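Local coordinates for protein FMN Adenylyltransferase (Candida glabrata, PDB 3FWK) that catalyses the transfer of an AMP unit from ATP to FMN, making FAD in the last step of flavin cofactor biosynthesis, at residues Y222-L227 / T233-H238; T246-N251 / D287-W292; T153-F158 / N187-Y192; S20-A25 / R37-T42. All blocks are in the same frame, centred on the assembly; numbering follows the deposited sequence.

Contact 1 (Y222-L227 / T233-H238); sequences YGFTSL and TLPNPH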
# COMPACT_ATOMS: atom_id res chain seq x y z
N TYR A 222 -14.29 -6.18 3.57
CA TYR A 222 -14.99 -6.97 4.57
C TYR A 222 -14.81 -6.43 5.99
O TYR A 222 -15.27 -7.06 6.95
CB TYR A 222 -14.56 -8.44 4.48
CG TYR A 222 -15.13 -9.12 3.23
CD1 TYR A 222 -16.24 -9.94 3.33
CD2 TYR A 222 -14.55 -8.95 1.98
CE1 TYR A 222 -16.81 -10.55 2.20
CE2 TYR A 222 -15.11 -9.54 0.85
CZ TYR A 222 -16.23 -10.34 0.97
OH TYR A 222 -16.79 -10.92 -0.15
N GLY A 223 -14.19 -5.26 6.14
CA GLY A 223 -14.14 -4.61 7.47
C GLY A 223 -12.77 -4.61 8.10
O GLY A 223 -12.60 -4.05 9.19
N PHE A 224 -11.77 -5.21 7.45
CA PHE A 224 -10.40 -5.10 7.96
C PHE A 224 -9.89 -3.70 7.69
O PHE A 224 -10.13 -3.13 6.61
CB PHE A 224 -9.50 -6.13 7.26
CG PHE A 224 -9.82 -7.53 7.67
CD1 PHE A 224 -9.22 -8.08 8.79
CD2 PHE A 224 -10.73 -8.32 6.96
CE1 PHE A 224 -9.49 -9.40 9.15
CE2 PHE A 224 -11.04 -9.60 7.35
CZ PHE A 224 -10.40 -10.15 8.43
N THR A 225 -9.14 -3.15 8.66
CA THR A 225 -8.45 -1.89 8.47
C THR A 225 -6.95 -2.02 8.52
O THR A 225 -6.24 -1.10 8.14
CB THR A 225 -8.91 -0.86 9.53
OG1 THR A 225 -8.68 -1.38 10.84
CG2 THR A 225 -10.38 -0.55 9.36
N SER A 226 -6.45 -3.15 9.01
CA SER A 226 -5.02 -3.39 9.06
C SER A 226 -4.75 -4.85 9.01
O SER A 226 -5.22 -5.58 9.91
CB SER A 226 -4.44 -2.89 10.42
OG SER A 226 -3.06 -3.15 10.56
N LEU A 227 -3.95 -5.26 8.02
CA LEU A 227 -3.76 -6.67 7.72
C LEU A 227 -2.51 -7.14 8.47
O LEU A 227 -1.39 -7.02 8.01
CB LEU A 227 -3.63 -6.89 6.22
CG LEU A 227 -4.86 -6.38 5.43
CD1 LEU A 227 -4.63 -6.57 3.93
CD2 LEU A 227 -6.18 -6.98 5.89
N THR A 233 -5.56 -11.07 13.60
CA THR A 233 -6.30 -9.97 12.95
C THR A 233 -7.75 -10.29 12.77
O THR A 233 -8.12 -11.34 12.27
CB THR A 233 -5.68 -9.66 11.57
OG1 THR A 233 -4.29 -9.39 11.75
CG2 THR A 233 -6.32 -8.46 10.95
N LEU A 234 -8.60 -9.35 13.13
CA LEU A 234 -10.05 -9.46 12.96
C LEU A 234 -10.54 -8.21 12.21
O LEU A 234 -9.88 -7.17 12.22
CB LEU A 234 -10.77 -9.50 14.33
CG LEU A 234 -10.49 -10.76 15.13
CD1 LEU A 234 -11.00 -10.60 16.55
CD2 LEU A 234 -11.13 -12.02 14.46
N PRO A 235 -11.74 -8.27 11.62
CA PRO A 235 -12.35 -7.03 11.14
C PRO A 235 -12.46 -6.05 12.31
O PRO A 235 -12.56 -6.43 13.46
CB PRO A 235 -13.73 -7.50 10.63
CG PRO A 235 -13.54 -8.96 10.30
CD PRO A 235 -12.59 -9.45 11.39
N ASN A 236 -12.42 -4.75 12.00
CA ASN A 236 -12.30 -3.77 13.06
C ASN A 236 -13.61 -3.64 13.83
O ASN A 236 -14.64 -3.37 13.24
CB ASN A 236 -11.90 -2.44 12.43
CG ASN A 236 -11.43 -1.42 13.45
OD1 ASN A 236 -12.11 -1.18 14.44
ND2 ASN A 236 -10.28 -0.83 13.21
N PRO A 237 -13.57 -3.79 15.18
CA PRO A 237 -14.84 -3.79 15.92
C PRO A 237 -15.52 -2.45 15.88
O PRO A 237 -16.74 -2.37 16.04
CB PRO A 237 -14.41 -4.16 17.36
CG PRO A 237 -12.94 -3.70 17.44
CD PRO A 237 -12.41 -4.05 16.04
N HIS A 238 -14.78 -1.36 15.62
CA HIS A 238 -15.40 -0.03 15.45
C HIS A 238 -16.24 0.06 14.19
O HIS A 238 -17.02 1.01 14.05
CB HIS A 238 -14.33 1.05 15.47
CG HIS A 238 -13.60 1.11 16.76
ND1 HIS A 238 -14.08 1.79 17.87
CD2 HIS A 238 -12.45 0.51 17.16
CE1 HIS A 238 -13.25 1.62 18.88
NE2 HIS A 238 -12.26 0.84 18.48
O HOH W 1 -9.01 -4.75 11.04
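F224 and P235 pack in a buried loop-to-loop contact inside the long irregular connection between helix 202-212 and helix 253-257, where residues 222-227 and 233-238 come back together after only five intervening residues. The two backbones run very close, with F224 CA 4.2 Å from P235 CA. The pyrrolidine runs alongside the phenyl group in the same direction, and P235 CG sits over the rim of one ring face, 4.1 Å from the F224 centroid, in a CH-pi contact. At the ring edge, T233 CG2 approaches F224 CD1 to 3.6 Å, and the same methyl packs against S226 O.

Polar bonds hold the turn further along. N236 N donates to G223 O at 2.9 Å and is almost straight at 175°, although the donor stands well above the carbonyl plane. N236 OD1 accepts from H238 N at 2.9 Å, in the carbonyl plane, closing an Asx turn. Independently, ND2 of N236 donates to T225 OG1 at 2.9 Å, the hydroxyl oxygen lying in the plane of the N236 amide. With CG anti to its own N (chi1 -167°), N236 extends its amide over to T225. That hydroxyl also bonds to E300 O, and ND2 also bonds to L299 O, tying the loop to the C-terminal region. A water links the two segments, accepting from T225 N and donating to L234 O. Outside the two segments, the F224 ring meets F118 edge-to-face and I281 of helix 275-282.

Contact 2 (T246-N251 / D287-W292); sequences TPLKLN and DYYPGW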
# COMPACT_ATOMS: atom_id res chain seq x y z
N THR A 246 -24.80 4.47 16.39
CA THR A 246 -25.01 5.52 15.38
C THR A 246 -24.39 5.00 14.06
O THR A 246 -23.22 4.60 14.03
CB THR A 246 -24.35 6.86 15.80
OG1 THR A 246 -24.85 7.27 17.09
CG2 THR A 246 -24.65 7.96 14.78
N PRO A 247 -25.18 4.99 12.97
CA PRO A 247 -24.62 4.58 11.67
C PRO A 247 -23.40 5.41 11.31
O PRO A 247 -23.31 6.60 11.65
CB PRO A 247 -25.77 4.86 10.69
CG PRO A 247 -27.02 4.80 11.54
CD PRO A 247 -26.61 5.37 12.87
N LEU A 248 -22.42 4.77 10.67
CA LEU A 248 -21.22 5.49 10.29
C LEU A 248 -21.47 6.17 8.97
O LEU A 248 -22.22 5.67 8.10
CB LEU A 248 -20.03 4.55 10.16
CG LEU A 248 -19.65 3.81 11.42
CD1 LEU A 248 -18.38 3.00 11.21
CD2 LEU A 248 -19.44 4.77 12.57
N LYS A 249 -20.81 7.31 8.81
CA LYS A 249 -20.94 8.07 7.59
C LYS A 249 -19.69 7.91 6.75
O LYS A 249 -18.58 7.69 7.26
CB LYS A 249 -21.23 9.55 7.87
CG LYS A 249 -22.57 9.78 8.60
CD LYS A 249 -22.84 11.26 8.83
CE LYS A 249 -23.48 11.49 10.19
NZ LYS A 249 -22.47 11.32 11.27
N LEU A 250 -19.86 8.00 5.47
CA LEU A 250 -18.79 7.78 4.52
C LEU A 250 -18.15 9.10 4.15
O LEU A 250 -18.83 10.01 3.69
CB LEU A 250 -19.37 7.10 3.28
CG LEU A 250 -18.40 6.85 2.11
CD1 LEU A 250 -17.17 6.00 2.50
CD2 LEU A 250 -19.12 6.15 0.97
N ASN A 251 -16.82 9.20 4.30
CA ASN A 251 -16.07 10.39 3.94
C ASN A 251 -15.58 10.42 2.50
O ASN A 251 -15.03 11.44 2.08
CB ASN A 251 -14.88 10.60 4.87
CG ASN A 251 -15.30 11.12 6.21
OD1 ASN A 251 -15.70 12.29 6.32
ND2 ASN A 251 -15.23 10.28 7.26
N ASP A 287 -21.61 -8.42 10.63
CA ASP A 287 -21.26 -7.73 9.42
C ASP A 287 -20.57 -6.42 9.76
O ASP A 287 -20.76 -5.88 10.87
CB ASP A 287 -22.50 -7.48 8.57
CG ASP A 287 -22.17 -7.16 7.11
OD1 ASP A 287 -21.15 -7.62 6.57
OD2 ASP A 287 -22.97 -6.46 6.48
N TYR A 288 -19.75 -5.95 8.83
CA TYR A 288 -18.91 -4.78 9.06
C TYR A 288 -18.98 -3.83 7.91
O TYR A 288 -19.09 -4.26 6.78
CB TYR A 288 -17.43 -5.21 9.21
CG TYR A 288 -17.18 -6.07 10.44
CD1 TYR A 288 -16.71 -5.49 11.63
CD2 TYR A 288 -17.49 -7.43 10.43
CE1 TYR A 288 -16.55 -6.26 12.78
CE2 TYR A 288 -17.32 -8.21 11.56
CZ TYR A 288 -16.88 -7.61 12.74
OH TYR A 288 -16.72 -8.36 13.88
N TYR A 289 -18.91 -2.54 8.20
CA TYR A 289 -18.62 -1.58 7.14
C TYR A 289 -17.23 -1.86 6.57
O TYR A 289 -16.35 -2.36 7.29
CB TYR A 289 -18.57 -0.16 7.72
CG TYR A 289 -19.88 0.37 8.18
CD1 TYR A 289 -20.71 1.08 7.28
CD2 TYR A 289 -20.28 0.27 9.51
CE1 TYR A 289 -21.91 1.63 7.70
CE2 TYR A 289 -21.50 0.83 9.94
CZ TYR A 289 -22.30 1.50 9.02
OH TYR A 289 -23.49 2.08 9.42
N PRO A 290 -16.98 -1.52 5.30
CA PRO A 290 -15.63 -1.68 4.79
C PRO A 290 -14.66 -0.75 5.49
O PRO A 290 -15.03 0.25 6.12
CB PRO A 290 -15.75 -1.35 3.28
CG PRO A 290 -17.01 -0.61 3.16
CD PRO A 290 -17.93 -1.01 4.30
N GLY A 291 -13.37 -1.07 5.36
CA GLY A 291 -12.32 -0.42 6.13
C GLY A 291 -12.27 1.08 5.96
O GLY A 291 -11.85 1.79 6.88
N TRP A 292 -12.68 1.57 4.78
CA TRP A 292 -12.66 3.01 4.50
C TRP A 292 -13.74 3.80 5.24
O TRP A 292 -13.79 5.01 5.10
CB TRP A 292 -12.68 3.27 3.00
CG TRP A 292 -13.72 2.52 2.23
CD1 TRP A 292 -14.97 2.95 1.91
CD2 TRP A 292 -13.54 1.26 1.57
NE1 TRP A 292 -15.61 1.99 1.12
CE2 TRP A 292 -14.74 0.97 0.88
CE3 TRP A 292 -12.47 0.36 1.49
CZ2 TRP A 292 -14.91 -0.20 0.11
CZ3 TRP A 292 -12.62 -0.80 0.75
CH2 TRP A 292 -13.83 -1.07 0.06
O HOH W 2 -24.33 4.15 7.45
O HOH W 3 -15.29 7.32 5.75
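L248 lies across the ring of Y289, and its side chain can be followed atom by atom over that surface. CB sits above one face, 4.1 Å from the ring centroid and only 15° off the normal, in a CH-pi contact. CG moves outward to Y289 CE2 at 3.8 Å, and CD1 finishes beside Y289 CD2 at 3.7 Å, so the leucine runs from near the phenol end toward the CB end of the tyrosine. This course follows from CG standing anti to the carbonyl carbon (chi1 -61°). At the other end of the ring, L248 N donates to Y289 OH over 3.2 Å, a bent bond of 153°. Water 2 is hydrogen-bonded to the same hydroxyl and donates to L248 O at 2.7 Å; L248 N is thus bonded to the phenol directly, L248 O through the water.

A second apolar touch follows further on, where L250 CD1 reaches the edge of the W292 indole at CD1, 3.8 Å away, in its plane. Water 3 bridges N251 N and W292 O. Since W292 also packs on W206 and L210, and L250 on I256, these are two irregular loops packed, with bridging waters, at the surface against helices 202-212 and 253-257.

Contact 3 (T153-F158 / N187-Y192); sequences TFLQVF and NWPDFY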
# COMPACT_ATOMS: atom_id res chain seq x y z
N THR A 153 19.76 -11.60 3.51
CA THR A 153 19.76 -12.57 2.42
C THR A 153 19.42 -11.93 1.09
O THR A 153 20.07 -12.21 0.07
CB THR A 153 18.80 -13.73 2.75
OG1 THR A 153 19.29 -14.37 3.93
CG2 THR A 153 18.70 -14.70 1.57
N PHE A 154 18.44 -11.04 1.08
CA PHE A 154 18.10 -10.27 -0.10
C PHE A 154 19.30 -9.51 -0.66
O PHE A 154 19.56 -9.53 -1.86
CB PHE A 154 16.95 -9.32 0.24
CG PHE A 154 16.70 -8.32 -0.82
CD1 PHE A 154 15.99 -8.66 -1.93
CD2 PHE A 154 17.23 -7.04 -0.70
CE1 PHE A 154 15.76 -7.71 -2.96
CE2 PHE A 154 17.03 -6.09 -1.70
CZ PHE A 154 16.28 -6.40 -2.80
N LEU A 155 20.05 -8.85 0.21
CA LEU A 155 21.20 -8.09 -0.27
C LEU A 155 22.32 -9.00 -0.84
O LEU A 155 23.00 -8.60 -1.81
CB LEU A 155 21.71 -7.14 0.82
CG LEU A 155 21.46 -5.62 0.69
CD1 LEU A 155 22.30 -5.01 -0.44
CD2 LEU A 155 19.97 -5.28 0.54
N GLN A 156 22.44 -10.23 -0.35
CA GLN A 156 23.38 -11.21 -0.96
C GLN A 156 22.96 -11.56 -2.39
O GLN A 156 23.81 -11.77 -3.25
CB GLN A 156 23.44 -12.50 -0.13
CG GLN A 156 24.09 -12.35 1.24
CD GLN A 156 23.90 -13.59 2.15
OE1 GLN A 156 23.13 -14.51 1.83
NE2 GLN A 156 24.59 -13.60 3.29
N VAL A 157 21.66 -11.63 -2.65
CA VAL A 157 21.16 -11.90 -3.98
C VAL A 157 21.30 -10.67 -4.86
O VAL A 157 21.65 -10.79 -6.04
CB VAL A 157 19.70 -12.41 -3.93
CG1 VAL A 157 19.14 -12.72 -5.32
CG2 VAL A 157 19.63 -13.67 -3.03
N PHE A 158 21.09 -9.48 -4.30
CA PHE A 158 21.09 -8.23 -5.08
C PHE A 158 22.09 -7.24 -4.49
O PHE A 158 21.69 -6.21 -3.91
CB PHE A 158 19.70 -7.61 -5.12
CG PHE A 158 18.65 -8.52 -5.73
CD1 PHE A 158 18.47 -8.57 -7.10
CD2 PHE A 158 17.80 -9.28 -4.92
CE1 PHE A 158 17.48 -9.38 -7.66
CE2 PHE A 158 16.82 -10.09 -5.48
CZ PHE A 158 16.65 -10.12 -6.83
N ASN A 187 21.89 -3.62 12.50
CA ASN A 187 21.75 -5.07 12.28
C ASN A 187 21.06 -5.42 10.98
O ASN A 187 20.75 -6.57 10.75
CB ASN A 187 21.07 -5.74 13.47
CG ASN A 187 19.63 -5.40 13.58
OD1 ASN A 187 19.17 -4.36 13.10
ND2 ASN A 187 18.88 -6.25 14.25
N TRP A 188 20.84 -4.42 10.12
CA TRP A 188 20.35 -4.66 8.77
C TRP A 188 21.52 -4.65 7.79
O TRP A 188 22.58 -4.10 8.11
CB TRP A 188 19.42 -3.51 8.40
CG TRP A 188 18.04 -3.70 8.91
CD1 TRP A 188 17.66 -3.87 10.22
CD2 TRP A 188 16.86 -3.69 8.15
NE1 TRP A 188 16.29 -4.01 10.30
CE2 TRP A 188 15.77 -3.88 9.05
CE3 TRP A 188 16.61 -3.54 6.80
CZ2 TRP A 188 14.44 -3.94 8.62
CZ3 TRP A 188 15.27 -3.62 6.36
CH2 TRP A 188 14.21 -3.79 7.28
N PRO A 189 21.29 -5.12 6.56
CA PRO A 189 22.20 -4.76 5.49
C PRO A 189 22.25 -3.23 5.38
O PRO A 189 21.29 -2.53 5.75
CB PRO A 189 21.55 -5.37 4.25
CG PRO A 189 20.11 -5.50 4.61
CD PRO A 189 20.12 -5.88 6.06
N ASP A 190 23.34 -2.72 4.84
CA ASP A 190 23.56 -1.29 4.75
C ASP A 190 22.88 -0.75 3.51
O ASP A 190 23.36 -0.98 2.40
CB ASP A 190 25.09 -1.10 4.67
CG ASP A 190 25.48 0.33 4.49
OD1 ASP A 190 24.61 1.23 4.59
OD2 ASP A 190 26.68 0.57 4.25
N PHE A 191 21.76 -0.06 3.68
CA PHE A 191 21.16 0.66 2.59
C PHE A 191 20.49 1.92 3.14
O PHE A 191 20.33 2.06 4.35
CB PHE A 191 20.23 -0.24 1.71
CG PHE A 191 19.08 -0.91 2.44
CD1 PHE A 191 19.11 -2.28 2.79
CD2 PHE A 191 17.88 -0.21 2.64
CE1 PHE A 191 17.99 -2.87 3.45
CE2 PHE A 191 16.78 -0.80 3.28
CZ PHE A 191 16.85 -2.13 3.69
N TYR A 192 20.10 2.82 2.24
CA TYR A 192 19.24 3.94 2.63
C TYR A 192 17.78 3.51 2.53
O TYR A 192 17.35 2.93 1.51
CB TYR A 192 19.45 5.11 1.66
CG TYR A 192 20.58 6.02 2.05
CD1 TYR A 192 20.33 7.08 2.91
CD2 TYR A 192 21.87 5.86 1.54
CE1 TYR A 192 21.34 7.99 3.28
CE2 TYR A 192 22.92 6.79 1.90
CZ TYR A 192 22.59 7.84 2.78
OH TYR A 192 23.56 8.74 3.17
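L155, near the C-terminal end of helix 147-157, packs against P189 and F191 of the loop that leads from strand 181-183 into strand 192-194; this is packing of a helix on the loop joining the last two strands of the sheet in the Rossmann-like alpha/beta fold. One leucine carries the helical side of the contact. Its CG comes to 3.6 Å from P189 CB, with L155 CB nearby at 3.9 Å from the same carbon, so the proline lies closest to the branch point. L155 CD2 also reaches F191, 3.8 Å from its CD1, approaching the ring obliquely. The chi1 of L155, at -107°, lies off the staggered values.

Behind these residues the packing continues. P189 also rests on F151 and E152 of the same helix, and F191 on I164 of strand 163-165. F154, one position before L155, turns its ring edge-to-face with Y137 of strand 134-138, one edge of the sheet. Y192, which follows F191 and begins strand 192-194, touches a bound glucose in a pocket completed by K53, W54 and K162, while the F191 side chain lies about 10 Å from that sugar.

No hydrogen bond joins the two segments. Between them the contact is apolar and rests on shape and burial; the loop itself is held by bonds to T184.

Contact 4 (S20-A25 / R37-T42); sequences SYLQIA and RAINTT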
# COMPACT_ATOMS: atom_id res chain seq x y z
N SER A 20 -4.76 13.46 -12.26
CA SER A 20 -6.20 13.67 -12.21
C SER A 20 -6.64 13.94 -10.78
O SER A 20 -7.45 14.86 -10.51
CB SER A 20 -6.93 12.47 -12.83
OG SER A 20 -8.33 12.65 -12.77
N TYR A 21 -6.10 13.19 -9.82
CA TYR A 21 -6.45 13.45 -8.42
C TYR A 21 -6.05 14.88 -8.00
O TYR A 21 -6.81 15.59 -7.32
CB TYR A 21 -5.73 12.42 -7.49
CG TYR A 21 -6.26 12.47 -6.07
CD1 TYR A 21 -7.25 11.60 -5.62
CD2 TYR A 21 -5.79 13.45 -5.17
CE1 TYR A 21 -7.78 11.68 -4.33
CE2 TYR A 21 -6.32 13.57 -3.91
CZ TYR A 21 -7.30 12.70 -3.49
OH TYR A 21 -7.79 12.86 -2.23
N LEU A 22 -4.86 15.29 -8.44
CA LEU A 22 -4.36 16.64 -8.13
C LEU A 22 -5.19 17.74 -8.75
O LEU A 22 -5.14 18.88 -8.28
CB LEU A 22 -2.92 16.78 -8.55
CG LEU A 22 -1.94 15.98 -7.68
CD1 LEU A 22 -0.55 16.07 -8.29
CD2 LEU A 22 -1.89 16.55 -6.25
N GLN A 23 -5.98 17.40 -9.77
CA GLN A 23 -6.88 18.37 -10.41
C GLN A 23 -8.27 18.37 -9.81
O GLN A 23 -9.01 19.15 -10.17
CB GLN A 23 -6.95 18.06 -11.90
CG GLN A 23 -5.66 18.27 -12.64
CD GLN A 23 -5.64 17.58 -14.01
OE1 GLN A 23 -6.68 17.10 -14.50
NE2 GLN A 23 -4.45 17.52 -14.63
N ILE A 24 -8.61 17.54 -8.85
CA ILE A 24 -9.93 17.58 -8.20
C ILE A 24 -10.37 18.81 -7.41
O ILE A 24 -9.62 19.29 -6.57
CB ILE A 24 -10.15 16.39 -7.17
CG1 ILE A 24 -10.00 14.99 -7.82
CG2 ILE A 24 -11.51 16.51 -6.43
CD1 ILE A 24 -9.79 13.89 -6.76
N ALA A 25 -11.61 19.26 -7.61
CA ALA A 25 -12.09 20.47 -6.97
C ALA A 25 -12.44 20.19 -5.53
O ALA A 25 -13.34 19.40 -5.23
CB ALA A 25 -13.32 21.01 -7.73
N ARG A 37 -2.02 17.75 -0.91
CA ARG A 37 -0.80 18.22 -0.28
C ARG A 37 0.17 17.06 0.04
O ARG A 37 1.39 17.19 -0.18
CB ARG A 37 -1.13 19.03 0.98
CG ARG A 37 -1.92 20.32 0.65
CD ARG A 37 -2.05 21.24 1.91
NE ARG A 37 -2.71 20.65 3.08
CZ ARG A 37 -4.02 20.68 3.33
NH1 ARG A 37 -4.86 21.14 2.41
NH2 ARG A 37 -4.48 20.21 4.47
N ALA A 38 -0.38 15.95 0.50
CA ALA A 38 0.46 14.79 0.83
C ALA A 38 1.10 14.22 -0.44
O ALA A 38 2.29 13.84 -0.42
CB ALA A 38 -0.38 13.73 1.51
N ILE A 39 0.35 14.20 -1.54
CA ILE A 39 0.92 13.77 -2.84
C ILE A 39 2.06 14.65 -3.27
O ILE A 39 3.12 14.19 -3.70
CB ILE A 39 -0.17 13.71 -3.93
CG1 ILE A 39 -1.18 12.61 -3.61
CG2 ILE A 39 0.44 13.58 -5.31
CD1 ILE A 39 -2.50 12.70 -4.42
N ASN A 40 1.87 15.97 -3.16
CA ASN A 40 2.93 16.89 -3.54
C ASN A 40 4.21 16.70 -2.72
O ASN A 40 5.30 16.75 -3.26
CB ASN A 40 2.42 18.32 -3.48
CG ASN A 40 1.44 18.62 -4.60
OD1 ASN A 40 1.53 18.04 -5.67
ND2 ASN A 40 0.51 19.53 -4.34
N THR A 41 4.05 16.46 -1.42
CA THR A 41 5.23 16.19 -0.61
C THR A 41 5.92 14.89 -1.03
O THR A 41 7.16 14.85 -1.17
CB THR A 41 4.87 16.12 0.87
OG1 THR A 41 4.41 17.42 1.25
CG2 THR A 41 6.07 15.77 1.76
N THR A 42 5.13 13.83 -1.26
CA THR A 42 5.73 12.56 -1.72
C THR A 42 6.47 12.73 -3.05
O THR A 42 7.56 12.21 -3.24
CB THR A 42 4.63 11.50 -1.80
OG1 THR A 42 4.12 11.24 -0.49
CG2 THR A 42 5.14 10.21 -2.46
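The Y21 ring meets I39 at CD2, where I39 CD1 comes to 3.5 Å in an oblique approach. One face of the ring is overlain by I24 CD1 in one of the two conformers of that isoleucine. The rings of Y211 and F208 each meet it edge-to-face, and its hydroxyl bonds to S207 OG. The tyrosine reaches this place with CG anti to its backbone N (chi1 -169°).

L22, the next residue, meets I39 at an angle. Its CD2 lies 3.9 Å from I39 CG2, so the isoleucine is shared: the delta methyl goes to Y21, the gamma branch to L22. The other flat group is the N40 amide, whose OD1 lies 3.8 Å from L22 CD2. This is only a packing contact, on the solvent-exposed side. I39 sends CG1 anti to its carbonyl carbon (chi1 -66°), and its two branches thereby part toward the two partners.

Beyond the pair, Q36 NE2 bonds to Y21 O and I24 O, tying the chain at the end of helix 7-23 to helix 31-50. Y21 and I39 both touch F208, I39 also touches W200, and thus helices 7-23 and 31-50 pack together against helix 202-212.

Overall arrangement
Along the chain the four contacts follow in series: contact 4 closes first, then contact 3, contact 1 and contact 2. Contacts 1 and 2 form one neighbourhood, their centres about 11 Å apart and touching directly, in the loops that follow helix 202-212 and helix 275-282. Contact 3 lies on the far side of the chain's centre from contact 2, about 41 Å between centres, where helix 147-157 packs on the loop leading into strand 192-194. Contact 4, near the N-terminus, stands about 25 Å from contact 2 between centres; both lean on helix 202-212. The contacts thus sample a Rossmann-like core, an N-terminal helical pair and the largely irregular C-terminal part.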